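Local coordinates for protein GH3 beta-N-acetylglucosaminidase (Paenibacillaceae, PDB 6K5J) that probably removes terminal beta-linked N-acetylglucosamine units from chitin-type oligosaccharides or other glycans, as a family 3 glycoside hydrolase, at residues Phe49-Ala54 / Val298-Glu303; Pro77-Ile82 / Ala335-Arg340; Pro389-Trp394 / Asp423-Thr428; Ser449-Val454 / Pro475-Ile480. All blocks are in the same frame, centred on the assembly; numbering follows the deposited sequence.

Contact 1 (Phe49-Ala54 / Val298-Glu303)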
loop_
_atom_site.group_PDB
_atom_site.type_symbol
_atom_site.label_atom_id
_atom_site.label_comp_id
_atom_site.label_asym_id
_atom_site.label_seq_id
_atom_site.Cartn_x
_atom_site.Cartn_y
_atom_site.Cartn_z
ATOM N N PHE A 49 12.440 1.497 3.350
ATOM C CA PHE A 49 11.635 2.648 2.941
ATOM C C PHE A 49 12.348 3.384 1.807
ATOM O O PHE A 49 13.417 2.974 1.364
ATOM C CB PHE A 49 11.337 3.548 4.147
ATOM C CG PHE A 49 10.386 2.904 5.118
ATOM C CD1 PHE A 49 10.860 2.029 6.087
ATOM C CD2 PHE A 49 9.016 3.094 4.997
ATOM C CE1 PHE A 49 9.987 1.388 6.959
ATOM C CE2 PHE A 49 8.129 2.457 5.862
ATOM C CZ PHE A 49 8.619 1.604 6.847
ATOM N N ARG A 50 11.712 4.458 1.313
ATOM C CA ARG A 50 12.256 5.225 0.187
ATOM C C ARG A 50 13.712 5.637 0.426
ATOM O O ARG A 50 14.521 5.666 -0.509
ATOM C CB ARG A 50 11.367 6.458 -0.066
ATOM C CG ARG A 50 11.769 7.322 -1.265
ATOM C CD ARG A 50 10.615 8.278 -1.688
ATOM N NE ARG A 50 9.394 7.532 -1.982
ATOM C CZ ARG A 50 9.067 7.053 -3.181
ATOM N NH1 ARG A 50 9.853 7.258 -4.227
ATOM N NH2 ARG A 50 7.949 6.367 -3.342
ATOM N N ARG A 51 14.062 5.947 1.680
ATOM C CA ARG A 51 15.422 6.355 2.039
ATOM C C ARG A 51 16.466 5.283 1.735
ATOM O O ARG A 51 17.648 5.613 1.595
ATOM C CB ARG A 51 15.490 6.712 3.526
ATOM C CG ARG A 51 15.103 5.521 4.430
ATOM C CD ARG A 51 15.019 5.869 5.923
ATOM N NE ARG A 51 14.635 4.679 6.690
ATOM C CZ ARG A 51 13.582 4.594 7.500
ATOM N NH1 ARG A 51 12.791 5.645 7.702
ATOM N NH2 ARG A 51 13.331 3.445 8.125
ATOM N N ASN A 52 16.066 4.015 1.627
ATOM C CA ASN A 52 16.996 2.934 1.307
ATOM C C ASN A 52 17.039 2.599 -0.172
ATOM O O ASN A 52 17.791 1.702 -0.557
ATOM C CB ASN A 52 16.633 1.650 2.072
ATOM C CG ASN A 52 16.391 1.888 3.545
ATOM O OD1 ASN A 52 15.253 1.785 4.027
ATOM N ND2 ASN A 52 17.463 2.191 4.281
ATOM N N LEU A 53 16.234 3.257 -1.008
ATOM C CA LEU A 53 15.945 2.749 -2.350
ATOM C C LEU A 53 16.217 3.844 -3.379
ATOM O O LEU A 53 15.355 4.684 -3.650
ATOM C CB LEU A 53 14.496 2.246 -2.433
ATOM C CG LEU A 53 14.098 1.278 -1.303
ATOM C CD1 LEU A 53 12.583 1.022 -1.303
ATOM C CD2 LEU A 53 14.872 -0.055 -1.434
ATOM N N ALA A 54 17.415 3.825 -3.962
ATOM C CA ALA A 54 17.777 4.764 -5.018
ATOM C C ALA A 54 17.627 4.158 -6.411
ATOM O O ALA A 54 16.942 4.735 -7.266
ATOM C CB ALA A 54 19.214 5.274 -4.803
ATOM N N VAL A 298 9.026 -2.423 13.911
ATOM C CA VAL A 298 9.390 -1.110 14.451
ATOM C C VAL A 298 10.241 -0.423 13.383
ATOM O O VAL A 298 11.457 -0.619 13.306
ATOM C CB VAL A 298 10.119 -1.198 15.796
ATOM C CG1 VAL A 298 10.213 0.193 16.428
ATOM C CG2 VAL A 298 9.378 -2.149 16.753
ATOM N N SER A 299 9.597 0.406 12.549
ATOM C CA SER A 299 10.164 0.747 11.238
ATOM C C SER A 299 11.251 1.817 11.259
ATOM O O SER A 299 12.077 1.856 10.337
ATOM C CB SER A 299 9.059 1.216 10.289
ATOM O OG SER A 299 8.118 0.183 10.048
ATOM N N HIS A 300 11.264 2.722 12.240
ATOM C CA HIS A 300 12.002 3.961 11.988
ATOM C C HIS A 300 13.050 4.334 13.035
ATOM O O HIS A 300 14.220 4.559 12.696
ATOM C CB HIS A 300 10.986 5.102 11.821
ATOM C CG HIS A 300 10.053 4.907 10.662
ATOM N ND1 HIS A 300 10.499 4.808 9.361
ATOM C CD2 HIS A 300 8.709 4.746 10.612
ATOM C CE1 HIS A 300 9.466 4.618 8.557
ATOM N NE2 HIS A 300 8.369 4.572 9.294
ATOM N N ARG A 301 12.656 4.428 14.299
ATOM C CA ARG A 301 13.509 5.014 15.327
ATOM C C ARG A 301 14.284 3.926 16.057
ATOM O O ARG A 301 13.686 3.064 16.711
ATOM C CB ARG A 301 12.674 5.827 16.317
ATOM C CG ARG A 301 11.667 6.749 15.646
ATOM C CD ARG A 301 11.419 7.990 16.467
ATOM N NE ARG A 301 12.668 8.720 16.663
ATOM C CZ ARG A 301 12.803 9.766 17.467
ATOM N NH1 ARG A 301 11.759 10.214 18.156
ATOM N NH2 ARG A 301 13.983 10.363 17.581
ATOM N N TYR A 302 15.618 3.992 15.970
ATOM C CA TYR A 302 16.465 2.998 16.626
ATOM C C TYR A 302 16.156 2.868 18.117
ATOM O O TYR A 302 16.175 1.757 18.671
ATOM C CB TYR A 302 17.934 3.356 16.418
ATOM C CG TYR A 302 18.879 2.414 17.110
ATOM C CD1 TYR A 302 19.269 1.223 16.509
ATOM C CD2 TYR A 302 19.381 2.710 18.373
ATOM C CE1 TYR A 302 20.129 0.348 17.146
ATOM C CE2 TYR A 302 20.245 1.843 19.018
ATOM C CZ TYR A 302 20.618 0.665 18.400
ATOM O OH TYR A 302 21.473 -0.200 19.042
ATOM N N GLU A 303 15.903 3.994 18.793
ATOM C CA GLU A 303 15.605 3.956 20.224
ATOM C C GLU A 303 14.382 3.096 20.511
ATOM O O GLU A 303 14.355 2.346 21.494
ATOM C CB GLU A 303 15.383 5.370 20.761
ATOM C CG GLU A 303 16.602 6.272 20.691
ATOM C CD GLU A 303 16.799 6.903 19.318
ATOM O OE1 GLU A 303 15.956 6.661 18.414
ATOM O OE2 GLU A 303 17.795 7.645 19.152
#

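Contact 2 (Pro77-Ile82 / Ala335-Arg340)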
loop_
_atom_site.group_PDB
_atom_site.type_symbol
_atom_site.label_atom_id
_atom_site.label_comp_id
_atom_site.label_asym_id
_atom_site.label_seq_id
_atom_site.Cartn_x
_atom_site.Cartn_y
_atom_site.Cartn_z
ATOM N N PRO A 77 19.673 -16.000 8.426
ATOM C CA PRO A 77 19.403 -15.115 7.281
ATOM C C PRO A 77 18.168 -14.258 7.521
ATOM O O PRO A 77 17.262 -14.633 8.266
ATOM C CB PRO A 77 19.183 -16.088 6.115
ATOM C CG PRO A 77 19.924 -17.324 6.512
ATOM C CD PRO A 77 19.810 -17.410 8.015
ATOM N N LEU A 78 18.143 -13.092 6.875
ATOM C CA LEU A 78 17.147 -12.066 7.171
ATOM C C LEU A 78 15.934 -12.139 6.253
ATOM O O LEU A 78 16.057 -12.379 5.047
ATOM C CB LEU A 78 17.766 -10.676 7.026
ATOM C CG LEU A 78 18.917 -10.309 7.958
ATOM C CD1 LEU A 78 19.636 -9.097 7.395
ATOM C CD2 LEU A 78 18.367 -10.017 9.345
ATOM N N LEU A 79 14.760 -11.882 6.826
ATOM C CA LEU A 79 13.654 -11.377 6.025
ATOM C C LEU A 79 13.914 -9.911 5.680
ATOM O O LEU A 79 14.352 -9.125 6.522
ATOM C CB LEU A 79 12.326 -11.523 6.780
ATOM C CG LEU A 79 11.815 -12.961 6.937
ATOM C CD1 LEU A 79 10.724 -13.034 8.015
ATOM C CD2 LEU A 79 11.305 -13.490 5.592
ATOM N N ILE A 80 13.646 -9.542 4.430
ATOM C CA ILE A 80 13.812 -8.174 3.961
ATOM C C ILE A 80 12.503 -7.787 3.283
ATOM O O ILE A 80 12.136 -8.365 2.250
ATOM C CB ILE A 80 15.013 -8.030 3.014
ATOM C CG1 ILE A 80 16.313 -8.356 3.773
ATOM C CG2 ILE A 80 15.094 -6.620 2.433
ATOM C CD1 ILE A 80 17.591 -8.214 2.951
ATOM N N SER A 81 11.787 -6.836 3.877
ATOM C CA SER A 81 10.436 -6.489 3.458
ATOM C C SER A 81 10.364 -5.032 3.000
ATOM O O SER A 81 11.359 -4.300 3.026
ATOM C CB SER A 81 9.433 -6.740 4.583
ATOM O OG SER A 81 8.106 -6.801 4.041
ATOM N N ILE A 82 9.162 -4.622 2.618
ATOM C CA ILE A 82 8.922 -3.347 1.947
ATOM C C ILE A 82 7.415 -3.176 1.826
ATOM O O ILE A 82 6.671 -4.159 1.880
ATOM C CB ILE A 82 9.621 -3.355 0.547
ATOM C CG1 ILE A 82 9.613 -1.966 -0.102
ATOM C CG2 ILE A 82 8.961 -4.389 -0.397
ATOM C CD1 ILE A 82 10.456 -1.893 -1.367
ATOM N N ALA A 335 10.557 -21.323 9.585
ATOM C CA ALA A 335 9.919 -22.098 8.521
ATOM C C ALA A 335 9.664 -21.235 7.292
ATOM O O ALA A 335 9.898 -21.672 6.160
ATOM C CB ALA A 335 8.610 -22.717 9.019
ATOM N N LEU A 336 9.197 -19.999 7.498
ATOM C CA LEU A 336 9.020 -19.079 6.380
ATOM C C LEU A 336 10.354 -18.792 5.690
ATOM O O LEU A 336 10.447 -18.807 4.452
ATOM C CB LEU A 336 8.379 -17.778 6.886
ATOM C CG LEU A 336 8.212 -16.694 5.812
ATOM C CD1 LEU A 336 7.394 -17.228 4.657
ATOM C CD2 LEU A 336 7.571 -15.435 6.399
ATOM N N LYS A 337 11.398 -18.555 6.479
ATOM C CA LYS A 337 12.703 -18.220 5.919
ATOM C C LYS A 337 13.265 -19.371 5.092
ATOM O O LYS A 337 13.888 -19.148 4.046
ATOM C CB LYS A 337 13.666 -17.840 7.044
ATOM C CG LYS A 337 13.412 -16.440 7.622
ATOM C CD LYS A 337 14.338 -16.144 8.790
ATOM C CE LYS A 337 14.233 -14.670 9.197
ATOM N NZ LYS A 337 15.298 -14.251 10.144
ATOM N N GLN A 338 13.068 -20.608 5.551
ATOM C CA GLN A 338 13.474 -21.759 4.750
ATOM C C GLN A 338 12.648 -21.861 3.473
ATOM O O GLN A 338 13.185 -22.166 2.400
ATOM C CB GLN A 338 13.332 -23.039 5.569
ATOM C CG GLN A 338 13.732 -24.277 4.782
ATOM C CD GLN A 338 13.378 -25.566 5.489
ATOM O OE1 GLN A 338 12.910 -25.555 6.630
ATOM N NE2 GLN A 338 13.600 -26.692 4.812
ATOM N N ARG A 339 11.342 -21.599 3.574
ATOM C CA ARG A 339 10.419 -21.799 2.458
ATOM C C ARG A 339 10.689 -20.838 1.314
ATOM O O ARG A 339 10.461 -21.181 0.146
ATOM C CB ARG A 339 8.986 -21.631 2.941
ATOM C CG ARG A 339 7.947 -22.197 2.015
ATOM C CD ARG A 339 6.719 -22.565 2.804
ATOM N NE ARG A 339 6.018 -21.365 3.221
ATOM C CZ ARG A 339 5.714 -21.067 4.479
ATOM N NH1 ARG A 339 6.040 -21.886 5.477
ATOM N NH2 ARG A 339 5.081 -19.940 4.740
ATOM N N ARG A 340 11.154 -19.635 1.622
ATOM C CA ARG A 340 11.462 -18.650 0.604
ATOM C C ARG A 340 12.937 -18.652 0.245
ATOM O O ARG A 340 13.391 -17.741 -0.456
ATOM C CB ARG A 340 11.010 -17.258 1.063
ATOM C CG ARG A 340 9.482 -17.102 1.129
ATOM C CD ARG A 340 8.795 -17.530 -0.180
ATOM N NE ARG A 340 7.391 -17.860 0.038
ATOM C CZ ARG A 340 6.715 -18.764 -0.659
ATOM N NH1 ARG A 340 7.311 -19.437 -1.633
ATOM N NH2 ARG A 340 5.445 -19.007 -0.373
#

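Contact 3 (Pro389-Trp394 / Asp423-Thr428)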
loop_
_atom_site.group_PDB
_atom_site.type_symbol
_atom_site.label_atom_id
_atom_site.label_comp_id
_atom_site.label_asym_id
_atom_site.label_seq_id
_atom_site.Cartn_x
_atom_site.Cartn_y
_atom_site.Cartn_z
ATOM N N PRO A 389 -7.213 23.911 -28.103
ATOM C CA PRO A 389 -6.292 23.701 -26.981
ATOM C C PRO A 389 -6.992 23.011 -25.823
ATOM O O PRO A 389 -8.219 23.032 -25.696
ATOM C CB PRO A 389 -5.861 25.123 -26.586
ATOM C CG PRO A 389 -6.353 26.016 -27.697
ATOM C CD PRO A 389 -7.536 25.335 -28.287
ATOM N N VAL A 390 -6.186 22.404 -24.962
ATOM C CA VAL A 390 -6.676 21.701 -23.783
ATOM C C VAL A 390 -5.904 22.213 -22.577
ATOM O O VAL A 390 -4.667 22.201 -22.574
ATOM C CB VAL A 390 -6.506 20.176 -23.920
ATOM C CG1 VAL A 390 -7.168 19.445 -22.739
ATOM C CG2 VAL A 390 -7.072 19.685 -25.249
ATOM N N LEU A 391 -6.624 22.666 -21.565
ATOM C CA LEU A 391 -6.017 23.013 -20.291
ATOM C C LEU A 391 -6.125 21.805 -19.367
ATOM O O LEU A 391 -7.231 21.370 -19.039
ATOM C CB LEU A 391 -6.705 24.227 -19.673
ATOM C CG LEU A 391 -6.202 24.569 -18.265
ATOM C CD1 LEU A 391 -4.721 25.011 -18.294
ATOM C CD2 LEU A 391 -7.077 25.621 -17.622
ATOM N N VAL A 392 -4.988 21.258 -18.958
ATOM C CA VAL A 392 -4.954 20.168 -17.990
ATOM C C VAL A 392 -4.473 20.726 -16.658
ATOM O O VAL A 392 -3.400 21.340 -16.583
ATOM C CB VAL A 392 -4.052 19.014 -18.456
ATOM C CG1 VAL A 392 -3.990 17.916 -17.367
ATOM C CG2 VAL A 392 -4.558 18.444 -19.788
ATOM N N VAL A 393 -5.264 20.517 -15.612
ATOM C CA VAL A 393 -4.904 20.912 -14.255
ATOM C C VAL A 393 -4.375 19.677 -13.535
ATOM O O VAL A 393 -5.106 18.699 -13.341
ATOM C CB VAL A 393 -6.101 21.530 -13.517
ATOM C CG1 VAL A 393 -5.664 22.091 -12.169
ATOM C CG2 VAL A 393 -6.726 22.632 -14.366
ATOM N N TRP A 394 -3.100 19.704 -13.163
ATOM C CA TRP A 394 -2.415 18.512 -12.678
ATOM C C TRP A 394 -2.035 18.702 -11.219
ATOM O O TRP A 394 -1.294 19.645 -10.898
ATOM C CB TRP A 394 -1.175 18.210 -13.519
ATOM C CG TRP A 394 -0.432 16.991 -13.043
ATOM C CD1 TRP A 394 0.718 16.967 -12.301
ATOM C CD2 TRP A 394 -0.798 15.622 -13.259
ATOM N NE1 TRP A 394 1.086 15.666 -12.037
ATOM C CE2 TRP A 394 0.173 14.821 -12.613
ATOM C CE3 TRP A 394 -1.858 14.995 -13.928
ATOM C CZ2 TRP A 394 0.126 13.425 -12.630
ATOM C CZ3 TRP A 394 -1.907 13.602 -13.938
ATOM C CH2 TRP A 394 -0.921 12.836 -13.289
ATOM N N ASP A 423 -2.753 19.918 -28.307
ATOM C CA ASP A 423 -2.167 21.202 -27.927
ATOM C C ASP A 423 -2.540 21.446 -26.471
ATOM O O ASP A 423 -3.647 21.890 -26.168
ATOM C CB ASP A 423 -2.687 22.297 -28.853
ATOM C CG ASP A 423 -2.224 23.695 -28.459
ATOM O OD1 ASP A 423 -1.285 23.831 -27.655
ATOM O OD2 ASP A 423 -2.822 24.660 -28.979
ATOM N N VAL A 424 -1.611 21.155 -25.566
ATOM C CA VAL A 424 -1.907 21.033 -24.145
ATOM C C VAL A 424 -1.177 22.126 -23.380
ATOM O O VAL A 424 0.031 22.321 -23.556
ATOM C CB VAL A 424 -1.518 19.640 -23.617
ATOM C CG1 VAL A 424 -1.663 19.571 -22.111
ATOM C CG2 VAL A 424 -2.371 18.552 -24.302
ATOM N N ASN A 425 -1.905 22.821 -22.518
ATOM C CA ASN A 425 -1.321 23.647 -21.472
ATOM C C ASN A 425 -1.544 22.898 -20.159
ATOM O O ASN A 425 -2.657 22.899 -19.632
ATOM C CB ASN A 425 -1.977 25.027 -21.455
ATOM C CG ASN A 425 -1.324 25.977 -20.466
ATOM O OD1 ASN A 425 -0.627 25.553 -19.547
ATOM N ND2 ASN A 425 -1.534 27.277 -20.666
ATOM N N GLU A 426 -0.498 22.253 -19.629
ATOM C CA GLU A 426 -0.603 21.544 -18.352
ATOM C C GLU A 426 -0.075 22.409 -17.212
ATOM O O GLU A 426 1.118 22.735 -17.167
ATOM C CB GLU A 426 0.140 20.211 -18.369
ATOM C CG GLU A 426 -0.131 19.397 -17.105
ATOM C CD GLU A 426 0.244 17.934 -17.255
ATOM O OE1 GLU A 426 1.427 17.647 -17.546
ATOM O OE2 GLU A 426 -0.655 17.074 -17.100
ATOM N N GLN A 427 -0.957 22.735 -16.273
ATOM C CA GLN A 427 -0.634 23.554 -15.113
ATOM C C GLN A 427 -0.619 22.674 -13.871
ATOM O O GLN A 427 -1.627 22.036 -13.547
ATOM C CB GLN A 427 -1.653 24.679 -14.952
ATOM C CG GLN A 427 -1.592 25.726 -16.060
ATOM C CD GLN A 427 -0.315 26.543 -16.002
ATOM O OE1 GLN A 427 0.158 26.887 -14.920
ATOM N NE2 GLN A 427 0.257 26.845 -17.167
ATOM N N THR A 428 0.512 22.644 -13.176
ATOM C CA THR A 428 0.631 21.867 -11.950
ATOM C C THR A 428 0.251 22.727 -10.756
ATOM O O THR A 428 0.766 23.837 -10.590
ATOM C CB THR A 428 2.046 21.329 -11.773
ATOM O OG1 THR A 428 2.357 20.470 -12.868
ATOM C CG2 THR A 428 2.162 20.540 -10.459
#

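Contact 4 (Ser449-Val454 / Pro475-Ile480)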
loop_
_atom_site.group_PDB
_atom_site.type_symbol
_atom_site.label_atom_id
_atom_site.label_comp_id
_atom_site.label_asym_id
_atom_site.label_seq_id
_atom_site.Cartn_x
_atom_site.Cartn_y
_atom_site.Cartn_z
ATOM N N SER A 449 -11.162 26.911 -23.306
ATOM C CA SER A 449 -12.471 26.450 -22.844
ATOM C C SER A 449 -12.507 24.946 -22.554
ATOM O O SER A 449 -13.292 24.507 -21.700
ATOM C CB SER A 449 -13.547 26.832 -23.864
ATOM O OG SER A 449 -13.819 25.772 -24.756
ATOM N N GLN A 450 -11.681 24.148 -23.239
ATOM C CA GLN A 450 -11.538 22.725 -22.937
ATOM C C GLN A 450 -10.635 22.553 -21.724
ATOM O O GLN A 450 -9.412 22.712 -21.829
ATOM C CB GLN A 450 -10.940 21.968 -24.118
ATOM C CG GLN A 450 -11.881 21.677 -25.248
ATOM C CD GLN A 450 -11.299 20.660 -26.202
ATOM O OE1 GLN A 450 -11.939 19.660 -26.530
ATOM N NE2 GLN A 450 -10.071 20.907 -26.651
ATOM N N VAL A 451 -11.219 22.169 -20.588
ATOM C CA VAL A 451 -10.492 22.009 -19.334
ATOM C C VAL A 451 -10.682 20.586 -18.822
ATOM O O VAL A 451 -11.816 20.106 -18.718
ATOM C CB VAL A 451 -10.955 23.024 -18.273
ATOM C CG1 VAL A 451 -10.150 22.832 -16.986
ATOM C CG2 VAL A 451 -10.797 24.463 -18.797
ATOM N N VAL A 452 -9.574 19.915 -18.516
ATOM C CA VAL A 452 -9.585 18.645 -17.794
ATOM C C VAL A 452 -8.891 18.872 -16.462
ATOM O O VAL A 452 -7.681 19.133 -16.425
ATOM C CB VAL A 452 -8.879 17.514 -18.558
ATOM C CG1 VAL A 452 -9.003 16.199 -17.760
ATOM C CG2 VAL A 452 -9.425 17.353 -19.972
ATOM N N VAL A 453 -9.629 18.739 -15.369
ATOM C CA VAL A 453 -9.014 18.740 -14.049
ATOM C C VAL A 453 -8.793 17.298 -13.631
ATOM O O VAL A 453 -9.743 16.505 -13.580
ATOM C CB VAL A 453 -9.869 19.472 -13.008
ATOM C CG1 VAL A 453 -9.180 19.385 -11.637
ATOM C CG2 VAL A 453 -10.076 20.908 -13.418
ATOM N N VAL A 454 -7.544 16.960 -13.345
ATOM C CA VAL A 454 -7.230 15.721 -12.648
ATOM C C VAL A 454 -7.369 16.019 -11.159
ATOM O O VAL A 454 -6.625 16.836 -10.608
ATOM C CB VAL A 454 -5.829 15.214 -13.006
ATOM C CG1 VAL A 454 -5.515 13.958 -12.222
ATOM C CG2 VAL A 454 -5.737 14.920 -14.499
ATOM N N PRO A 475 -20.172 28.930 -17.724
ATOM C CA PRO A 475 -20.872 28.451 -18.929
ATOM C C PRO A 475 -19.999 28.426 -20.171
ATOM O O PRO A 475 -20.373 27.782 -21.158
ATOM C CB PRO A 475 -22.034 29.448 -19.090
ATOM C CG PRO A 475 -22.032 30.287 -17.829
ATOM C CD PRO A 475 -20.629 30.267 -17.319
ATOM N N ASP A 476 -18.855 29.101 -20.157
ATOM C CA ASP A 476 -17.933 29.124 -21.282
ATOM C C ASP A 476 -16.891 28.011 -21.218
ATOM O O ASP A 476 -15.987 27.976 -22.061
ATOM C CB ASP A 476 -17.226 30.485 -21.342
ATOM C CG ASP A 476 -16.717 30.942 -19.973
ATOM O OD1 ASP A 476 -17.507 30.916 -19.001
ATOM O OD2 ASP A 476 -15.528 31.325 -19.865
ATOM N N VAL A 477 -16.984 27.119 -20.236
ATOM C CA VAL A 477 -15.990 26.080 -19.998
ATOM C C VAL A 477 -16.646 24.725 -20.233
ATOM O O VAL A 477 -17.769 24.483 -19.776
ATOM C CB VAL A 477 -15.408 26.171 -18.572
ATOM C CG1 VAL A 477 -14.546 24.940 -18.246
ATOM C CG2 VAL A 477 -14.604 27.449 -18.398
ATOM N N GLN A 478 -15.955 23.851 -20.963
ATOM C CA GLN A 478 -16.332 22.443 -21.072
ATOM C C GLN A 478 -15.373 21.672 -20.171
ATOM O O GLN A 478 -14.213 21.445 -20.531
ATOM C CB GLN A 478 -16.280 21.956 -22.516
ATOM C CG GLN A 478 -17.367 22.545 -23.416
ATOM C CD GLN A 478 -17.028 23.943 -23.903
ATOM O OE1 GLN A 478 -15.956 24.172 -24.474
ATOM N NE2 GLN A 478 -17.939 24.892 -23.675
ATOM N N LEU A 479 -15.852 21.308 -18.985
ATOM C CA LEU A 479 -15.024 20.743 -17.925
ATOM C C LEU A 479 -15.211 19.232 -17.858
ATOM O O LEU A 479 -16.346 18.748 -17.803
ATOM C CB LEU A 479 -15.386 21.361 -16.576
ATOM C CG LEU A 479 -14.737 20.709 -15.346
ATOM C CD1 LEU A 479 -13.249 20.997 -15.343
ATOM C CD2 LEU A 479 -15.396 21.225 -14.064
ATOM N N ILE A 480 -14.101 18.496 -17.867
ATOM C CA ILE A 480 -14.067 17.078 -17.520
ATOM C C ILE A 480 -13.234 16.935 -16.251
ATOM O O ILE A 480 -12.160 17.533 -16.139
ATOM C CB ILE A 480 -13.457 16.221 -18.651
ATOM C CG1 ILE A 480 -14.328 16.252 -19.907
ATOM C CG2 ILE A 480 -13.226 14.768 -18.194
ATOM C CD1 ILE A 480 -13.613 15.676 -21.143
#

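Contact 1 (Phe49-Ala54 / Val298-Glu303)
Arg51 starts with CG wedged between its own backbone N and carbonyl carbon (chi1 60°) and then runs extended to NE, whereas His300 has CG anti to its carbonyl carbon; from these starts the guanidinium and the imidazole meet. Both belong to loops of the TIM-barrel domain. Residues 49-54 follow strand 45-47, and residues 298-303 lead from strand 296-298 into helix 302-317, so the contact joins two loops at the C-terminal ends of barrel strands. Arg51 NH1 donates to His300 ND1 at 3.0 Å with an N-H...N angle of 162°. The bond lies close to both planes although these planes stand 82° apart. Arg51 NH2 reaches Ser299 O at 3.0 Å and makes a weak second approach to ND1, while Arg51 NE is bound by Phe25 O. An alanine at Arg51 would probably leave His300 ND1 and Ser299 O without these donors and take one donor from Phe25 O. Beside this polar group, His300 CE1 sits over the centre of the Phe49 ring, 3.5 Å above its plane; the two ring planes meet obliquely, their centroids 4.5 Å apart. Phe49 also touches an N-acetylglucosamine residue seen in the structure. Phe49 N donates to Asn52 OD1 at 2.9 Å, which ties the start of the turn to that side chain. Ser299 CB lies 3.5 Å from Phe49 CE1, while Ser299 OG bonds to OD2 of the 3-sulfinoalanine at position 269.

Contact 2 (Pro77-Ile82 / Ala335-Arg340)
Strand 79-81 of the TIM-barrel domain meets the last turns of helix 323-339 here, chiefly through Leu79 and Lys337. The lysine leaves the helix with CG anti to its carbonyl carbon; chi2 to chi4 are all near anti, and the extended chain passes beside Leu79, its amine meeting the residue two places ahead of the strand. Along the way Lys337 CG lies 3.9 Å from Leu79 CG, and Lys337 CE comes within 3.7 Å of the same branch point. A looser approach, Leu79 CD1 to Leu336 CD2 at 4.3 Å, adds Leu336 of the helix to the apolar contact. At the far end Lys337 NZ donates to Pro77 O at 2.7 Å, tilted 15° from the carbonyl plane. The same amine also bonds to Gly44 O and Gln19 OE1. Since Gly44 and Gln19 precede strands 45-47 and 21-23, NZ ties together the chain at the N-terminal ends of three neighbouring barrel strands. Arg339 and Arg340 add salt bridges to Asp225, just ahead of strand 226-229. Three oxygen acceptors, two of them backbone carbonyls, surround one buried amine; they match the three hydrogens of an ammonium group and would probably keep it protonated.

Contact 3 (Pro389-Trp394 / Asp423-Thr428)
Pro389 begins the pairing beside Asp423, the two side chains pointing the same way with Pro389 CB 3.9 Å from Asp423 OD2. Val390 N donates to Asp423 O at 2.9 Å, and Val390 O receives Asn425 N. Leu391 turns to the other face, where CD1 lies 3.9 Å from Gln427 CG. On that face Gln427 NE2 donates to Asn425 OD1 at 2.8 Å, in the plane of the carbonyl and on a lone pair, linking two side chains of the same strand. Val392 continues the ladder, its N bonded to Asn425 O and its O to Gln427 N. The paired segments run parallel, their directions 20° apart, and with helix 413-419 form a beta-alpha-beta unit; 424-430 is an outermost strand of the sheet within this chain. Toward that helix Val392 CG2 meets Val424 CG1 at 3.9 Å, both valines touching Leu417, and Val392 CG1 lies 3.4 Å from Glu426 OE2. The carboxylate is anchored beyond the strands, OE1 to Thr412 OG1 and OE2 to Gly414 N at the start of the helix. An alanine at Glu426 would probably leave Gly414 N and Thr412 OG1 without this partner and open a gap beside Val392 CG1. Val393 adds a CA-H...O contact to Gln427 O, and Trp394 N bonds to the same oxygen at 2.8 Å. The Trp394 side chain, CG anti to the backbone N (chi1 180°), runs alongside Glu426 and Thr428, with Thr428 OG1 at the indole edge 3.9 Å from CD1.

Contact 4 (Ser449-Val454 / Pro475-Ile480)
Val451, Val453, Val477 and Leu479 form the apolar centre on one face of this parallel strand pair. Val451 carries two of its contacts, one per branch: CG2 lies 3.8 Å from Val477 CG1, and CG1 is 4.0 Å from Leu479 CD1. That leucine methyl is shared, for Leu479 CD1 also meets Val453 CG2 at 3.7 Å. On the other face Val452 CG2 approaches Ile480 CB more loosely, at 4.4 Å. Between the faces runs the backbone ladder of a beta-alpha-beta unit, the segments inclined at 22°: Gln478 N to Ser449 O, Val451 N to Gln478 O, Ile480 N to Val451 O, and Val453 N to Ile480 O. At the polar edge the Gln478 chain bends at chi2 (80°), and Ser449 OG donates to Gln478 OE1 at 2.7 Å, with OG tilted 22° from the amide carbonyl plane. Ser449 CB also comes 3.2 Å from Asp476 O. The connecting helix 462-472 covers the first face, Leu471 touching both Val453 and Leu479, while Leu413 of helix 413-419 reaches Val452 on the second; strand 390-396 flanks strand 450-455 along its other edge.

How the contacts relate
Along the chain the contacts fall into two groups. Contacts 1 and 2 interleave, their segments alternating, and both lie in the TIM-barrel domain with centres 18 Å apart; Leu53 CD1 of one packs on Ile82 CD1 of the other at 3.6 Å. Contact 1 lies at the C-terminal ends of barrel strands and contact 2 at their N-terminal ends. Contacts 3 and 4 follow in series, centres 10 Å apart in one mixed sheet, where strands 390-396 and 450-455 are neighbours. That sheet is the core of a second, alpha/beta domain. The two groups thus hold separate parts of the fold without touching: even contacts 1 and 3 keep their nearest atoms about 14 Å apart.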